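Local structure of genome polyprotein (6HLW) at residues B[14-17]-B[18-22]; B[26-30]-B[31-35]. The protein includes the small membrane-associated protein 3A, which probably recruits host proteins to the membranes on which the viral genome is replicated. All blocks are in the same frame, centred on the assembly; numbering follows the deposited sequence.

Contact 1 of 2, residues B[14-17]-B[18-22]; sequences DLLA and SVDSE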
loop_
_atom_site.group_PDB
_atom_site.type_symbol
_atom_site.label_atom_id
_atom_site.label_comp_id
_atom_site.label_asym_id
_atom_site.label_seq_id
_atom_site.Cartn_x
_atom_site.Cartn_y
_atom_site.Cartn_z
ATOM N N ASP B 14 1.715 13.205 -8.438
ATOM C CA ASP B 14 0.591 13.847 -9.108
ATOM C C ASP B 14 0.275 13.129 -10.415
ATOM O O ASP B 14 -0.876 13.097 -10.852
ATOM C CB ASP B 14 0.891 15.323 -9.372
ATOM C CG ASP B 14 -0.326 16.088 -9.860
ATOM O OD1 ASP B 14 -0.576 16.095 -11.084
ATOM O OD2 ASP B 14 -1.035 16.680 -9.018
ATOM N N LEU B 15 1.302 12.552 -11.030
ATOM C CA LEU B 15 1.127 11.806 -12.270
ATOM C C LEU B 15 0.359 10.514 -12.019
ATOM O O LEU B 15 -0.640 10.238 -12.681
ATOM C CB LEU B 15 2.482 11.493 -12.910
ATOM C CG LEU B 15 2.439 10.648 -14.188
ATOM C CD1 LEU B 15 1.664 11.360 -15.287
ATOM C CD2 LEU B 15 3.846 10.313 -14.655
ATOM N N LEU B 16 0.830 9.729 -11.058
ATOM C CA LEU B 16 0.193 8.461 -10.726
ATOM C C LEU B 16 -1.211 8.673 -10.173
ATOM O O LEU B 16 -2.095 7.846 -10.376
ATOM C CB LEU B 16 1.039 7.685 -9.717
ATOM C CG LEU B 16 2.374 7.149 -10.238
ATOM C CD1 LEU B 16 3.221 6.622 -9.090
ATOM C CD2 LEU B 16 2.149 6.059 -11.278
ATOM N N ALA B 17 -1.412 9.787 -9.476
ATOM C CA ALA B 17 -2.710 10.092 -8.887
ATOM C C ALA B 17 -3.721 10.496 -9.958
ATOM O O ALA B 17 -4.873 10.059 -9.930
ATOM C CB ALA B 17 -2.571 11.192 -7.851
ATOM N N SER B 18 -3.283 11.328 -10.899
ATOM C CA SER B 18 -4.157 11.828 -11.958
ATOM C C SER B 18 -4.467 10.753 -12.996
ATOM O O SER B 18 -5.627 10.534 -13.347
ATOM C CB SER B 18 -3.522 13.043 -12.638
ATOM O OG SER B 18 -3.331 14.097 -11.709
ATOM N N VAL B 19 -3.421 10.094 -13.489
ATOM C CA VAL B 19 -3.566 8.983 -14.426
ATOM C C VAL B 19 -2.872 7.749 -13.861
ATOM O O VAL B 19 -1.682 7.784 -13.555
ATOM C CB VAL B 19 -2.985 9.322 -15.821
ATOM C CG1 VAL B 19 -3.886 10.312 -16.542
ATOM C CG2 VAL B 19 -1.565 9.875 -15.716
ATOM N N ASP B 20 -3.626 6.664 -13.707
ATOM C CA ASP B 20 -3.093 5.457 -13.086
ATOM C C ASP B 20 -3.512 4.206 -13.841
ATOM O O ASP B 20 -4.699 3.954 -14.051
ATOM C CB ASP B 20 -3.553 5.364 -11.629
ATOM C CG ASP B 20 -2.582 4.584 -10.752
ATOM O OD1 ASP B 20 -1.539 4.118 -11.259
ATOM O OD2 ASP B 20 -2.866 4.441 -9.544
ATOM N N SER B 21 -2.515 3.437 -14.263
ATOM C CA SER B 21 -2.738 2.152 -14.905
ATOM C C SER B 21 -1.461 1.333 -14.799
ATOM O O SER B 21 -0.403 1.874 -14.480
ATOM C CB SER B 21 -3.152 2.331 -16.364
ATOM O OG SER B 21 -2.221 3.139 -17.060
ATOM N N GLU B 22 -1.559 0.030 -15.044
ATOM C CA GLU B 22 -0.382 -0.828 -15.043
ATOM C C GLU B 22 0.654 -0.309 -16.038
ATOM O O GLU B 22 1.858 -0.435 -15.817
ATOM C CB GLU B 22 -0.763 -2.270 -15.381
ATOM C CG GLU B 22 -1.780 -2.885 -14.434
ATOM C CD GLU B 22 -1.308 -2.905 -12.994
ATOM O OE1 GLU B 22 -0.083 -2.994 -12.763
ATOM O OE2 GLU B 22 -2.166 -2.826 -12.089
#

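Contact 2 of 2, residues B[26-30]-B[31-35]; sequences QYCRE and QGWII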
loop_
_atom_site.group_PDB
_atom_site.type_symbol
_atom_site.label_atom_id
_atom_site.label_comp_id
_atom_site.label_asym_id
_atom_site.label_seq_id
_atom_site.Cartn_x
_atom_site.Cartn_y
_atom_site.Cartn_z
ATOM N N GLN B 26 4.372 0.752 -14.926
ATOM C CA GLN B 26 5.530 0.117 -15.541
ATOM C C GLN B 26 6.462 1.155 -16.162
ATOM O O GLN B 26 7.682 1.010 -16.112
ATOM C CB GLN B 26 5.089 -0.894 -16.600
ATOM C CG GLN B 26 6.217 -1.776 -17.109
ATOM C CD GLN B 26 5.770 -2.734 -18.197
ATOM O OE1 GLN B 26 5.760 -3.949 -18.003
ATOM N NE2 GLN B 26 5.405 -2.190 -19.354
ATOM N N TYR B 27 5.887 2.202 -16.747
ATOM C CA TYR B 27 6.683 3.269 -17.346
ATOM C C TYR B 27 7.515 3.980 -16.287
ATOM O O TYR B 27 8.714 4.191 -16.470
ATOM C CB TYR B 27 5.786 4.277 -18.071
ATOM C CG TYR B 27 6.551 5.399 -18.741
ATOM C CD1 TYR B 27 7.237 5.186 -19.930
ATOM C CD2 TYR B 27 6.582 6.673 -18.189
ATOM C CE1 TYR B 27 7.936 6.208 -20.547
ATOM C CE2 TYR B 27 7.278 7.702 -18.799
ATOM C CZ TYR B 27 7.953 7.463 -19.978
ATOM O OH TYR B 27 8.647 8.483 -20.590
ATOM N N CYS B 28 6.873 4.348 -15.183
ATOM C CA CYS B 28 7.569 4.983 -14.069
ATOM C C CYS B 28 8.665 4.065 -13.535
ATOM O O CYS B 28 9.751 4.520 -13.180
ATOM C CB CYS B 28 6.586 5.340 -12.951
ATOM S SG CYS B 28 5.395 6.641 -13.372
ATOM N N ARG B 29 8.367 2.770 -13.486
ATOM C CA ARG B 29 9.323 1.771 -13.024
ATOM C C ARG B 29 10.536 1.723 -13.947
ATOM O O ARG B 29 11.679 1.768 -13.494
ATOM C CB ARG B 29 8.657 0.395 -12.953
ATOM C CG ARG B 29 9.549 -0.722 -12.435
ATOM C CD ARG B 29 9.020 -2.079 -12.872
ATOM N NE ARG B 29 9.854 -3.180 -12.396
ATOM C CZ ARG B 29 9.675 -3.825 -11.245
ATOM N NH1 ARG B 29 8.685 -3.489 -10.426
ATOM N NH2 ARG B 29 10.493 -4.813 -10.909
ATOM N N GLU B 30 10.272 1.630 -15.245
ATOM C CA GLU B 30 11.327 1.541 -16.248
ATOM C C GLU B 30 12.175 2.808 -16.281
ATOM O O GLU B 30 13.371 2.755 -16.562
ATOM C CB GLU B 30 10.720 1.280 -17.628
ATOM C CG GLU B 30 10.102 -0.105 -17.779
ATOM C CD GLU B 30 9.199 -0.223 -18.992
ATOM O OE1 GLU B 30 9.047 0.776 -19.725
ATOM O OE2 GLU B 30 8.641 -1.320 -19.212
ATOM N N GLN B 31 11.550 3.942 -15.986
ATOM C CA GLN B 31 12.246 5.223 -15.989
ATOM C C GLN B 31 12.972 5.457 -14.667
ATOM O O GLN B 31 13.639 6.477 -14.489
ATOM C CB GLN B 31 11.262 6.365 -16.255
ATOM C CG GLN B 31 11.783 7.427 -17.212
ATOM C CD GLN B 31 11.887 6.928 -18.640
ATOM O OE1 GLN B 31 11.683 5.746 -18.916
ATOM N NE2 GLN B 31 12.203 7.833 -19.560
ATOM N N GLY B 32 12.833 4.512 -13.741
ATOM C CA GLY B 32 13.479 4.609 -12.444
ATOM C C GLY B 32 12.805 5.603 -11.517
ATOM O O GLY B 32 13.313 5.893 -10.433
ATOM N N TRP B 33 11.656 6.123 -11.939
ATOM C CA TRP B 33 10.923 7.108 -11.151
ATOM C C TRP B 33 10.381 6.497 -9.862
ATOM O O TRP B 33 10.212 7.196 -8.861
ATOM C CB TRP B 33 9.779 7.699 -11.979
ATOM C CG TRP B 33 10.247 8.520 -13.146
ATOM C CD1 TRP B 33 11.517 8.956 -13.386
ATOM C CD2 TRP B 33 9.446 8.998 -14.234
ATOM N NE1 TRP B 33 11.557 9.677 -14.554
ATOM C CE2 TRP B 33 10.300 9.719 -15.094
ATOM C CE3 TRP B 33 8.092 8.888 -14.564
ATOM C CZ2 TRP B 33 9.843 10.325 -16.262
ATOM C CZ3 TRP B 33 7.641 9.491 -15.724
ATOM C CH2 TRP B 33 8.514 10.201 -16.559
ATOM N N ILE B 34 10.111 5.195 -9.892
ATOM C CA ILE B 34 9.676 4.467 -8.704
ATOM C C ILE B 34 10.400 3.128 -8.612
ATOM O O ILE B 34 10.531 2.409 -9.604
ATOM C CB ILE B 34 8.147 4.235 -8.698
ATOM C CG1 ILE B 34 7.690 3.568 -10.000
ATOM C CG2 ILE B 34 7.421 5.559 -8.484
ATOM C CD1 ILE B 34 6.214 3.215 -10.029
ATOM N N ILE B 35 10.878 2.808 -7.413
ATOM C CA ILE B 35 11.625 1.579 -7.174
ATOM C C ILE B 35 10.758 0.580 -6.412
ATOM O O ILE B 35 10.221 0.912 -5.354
ATOM C CB ILE B 35 12.922 1.843 -6.376
ATOM C CG1 ILE B 35 13.784 2.893 -7.079
ATOM C CG2 ILE B 35 13.720 0.554 -6.205
ATOM C CD1 ILE B 35 13.493 4.320 -6.658
#

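Contact 1 of 2, residues B[14-17]-B[18-22]
Ser-18 reaches back to Asp-14 and Val-19 to Leu-15 at the C-terminal end of helix 9-18, where the chain enters the short connection of an alpha-alpha (helical) hairpin formed by helices 9-18 and 22-30. Ser-18 N donates to Asp-14 O at 3.0 Å, and Val-19 N to Leu-15 O at 2.9 Å. Both follow the alpha-helical pattern, but Val-19 itself has already taken an extended backbone, which suits its beta-branched side chain. Asp-14 O is gripped twice, since the Ser-18 hydroxyl also donates to it. Ser-18 holds OG beside its backbone N (chi1 -61°), and this turns the hydroxyl back over the preceding helical turn; serine can therefore spend its polar group on the helix's own carbonyl.

Apolar contact is modest: Leu-15 CD1 meets Val-19 CG2 at 3.6 Å, a single methyl-to-methyl touch at the exposed end of the helix. Leu-16 is the buried residue of the turn, an aliphatic side chain suited to packing against Val-24 and Arg-25 of helix 22-30.

The polar side chains of the loop face other partners. Asp-20 lays its CB and carboxylate near Leu-16 O, while OD2 accepts a hydrogen bond from an aromatic side chain of the partner protein and forms a salt bridge with a basic side chain of that same chain, and OD1 makes a salt bridge to Arg-25; an acidic residue suits this basic setting. Ser-21 is the N-cap of helix 22-30, its OG bonding weakly to Val-24 N. At the other end of the segment, Ser-18 OG lies 2.8 Å from Asp-14 O, tilted 18° from the carbonyl plane.

Contact 2 of 2, residues B[26-30]-B[31-35]
Tyr-27 turns its edge toward the face of the Trp-33 indole in an offset edge-to-face pair, the centroids of the two six-membered rings 5.3 Å apart and the planes at 84°; Tyr-27 CE2 comes within 3.6 Å of Trp-33 CZ3. Gln-31 CB lies over one face of the indole, 3.6 Å above the plane and offset toward the rim. At the edge of the indole, near its plane, sits Cys-28 SG, 3.7 Å from Trp-33 CE3, a sulfur-aromatic contact for which a small, polarisable thiol is well suited. The Gln-31 amide runs alongside the Tyr-27 ring, pointing the same way, with the two planes 24° apart.

The backbone beneath is a Schellman motif. Gly-32, with positive phi, ends the helix, and Gly-32 N donates to Arg-29 O at 3.0 Å, while Trp-33 N returns weakly to Cys-28 O; glycine adopts this conformation readily, having no side chain to hinder it. Ile-34 N adds a long, weak bond to the same carbonyl. Ile-34 CG1 sits between its backbone N and carbonyl carbon (chi1 53°), which brings it to 3.6 Å from Cys-28 CB, an aliphatic group fitting the buried side of the turn.

Trp-33 and Ile-34 also pack on Ile-12 of helix 9-18, so the turn that follows helix 22-30 is folded against helix 9-18, and the chain then leads into strand 35-36, where Ile-35 pairs antiparallel with a strand of the partner protein.

From the N terminus, helix 9-18 leads into contact 1, which forms its end and the turn to helix 22-30; contact 2 follows at the far end of that second helix. The two are in series, neither nested nor crossed, with centres about 12 Å apart. They nevertheless meet: Leu-16 CD2 packs on Cys-28 SG at 3.9 Å, helix against helix, and Leu-15 CD2 reaches Trp-33 CZ3 at 4.0 Å, helix against the loop after helix 22-30. Contact 1 thus turns the chain back into the hairpin, and contact 2 releases it toward strand 35-36. Residues of both also touch the partner protein, so both the hairpin and the strand take part in the interface.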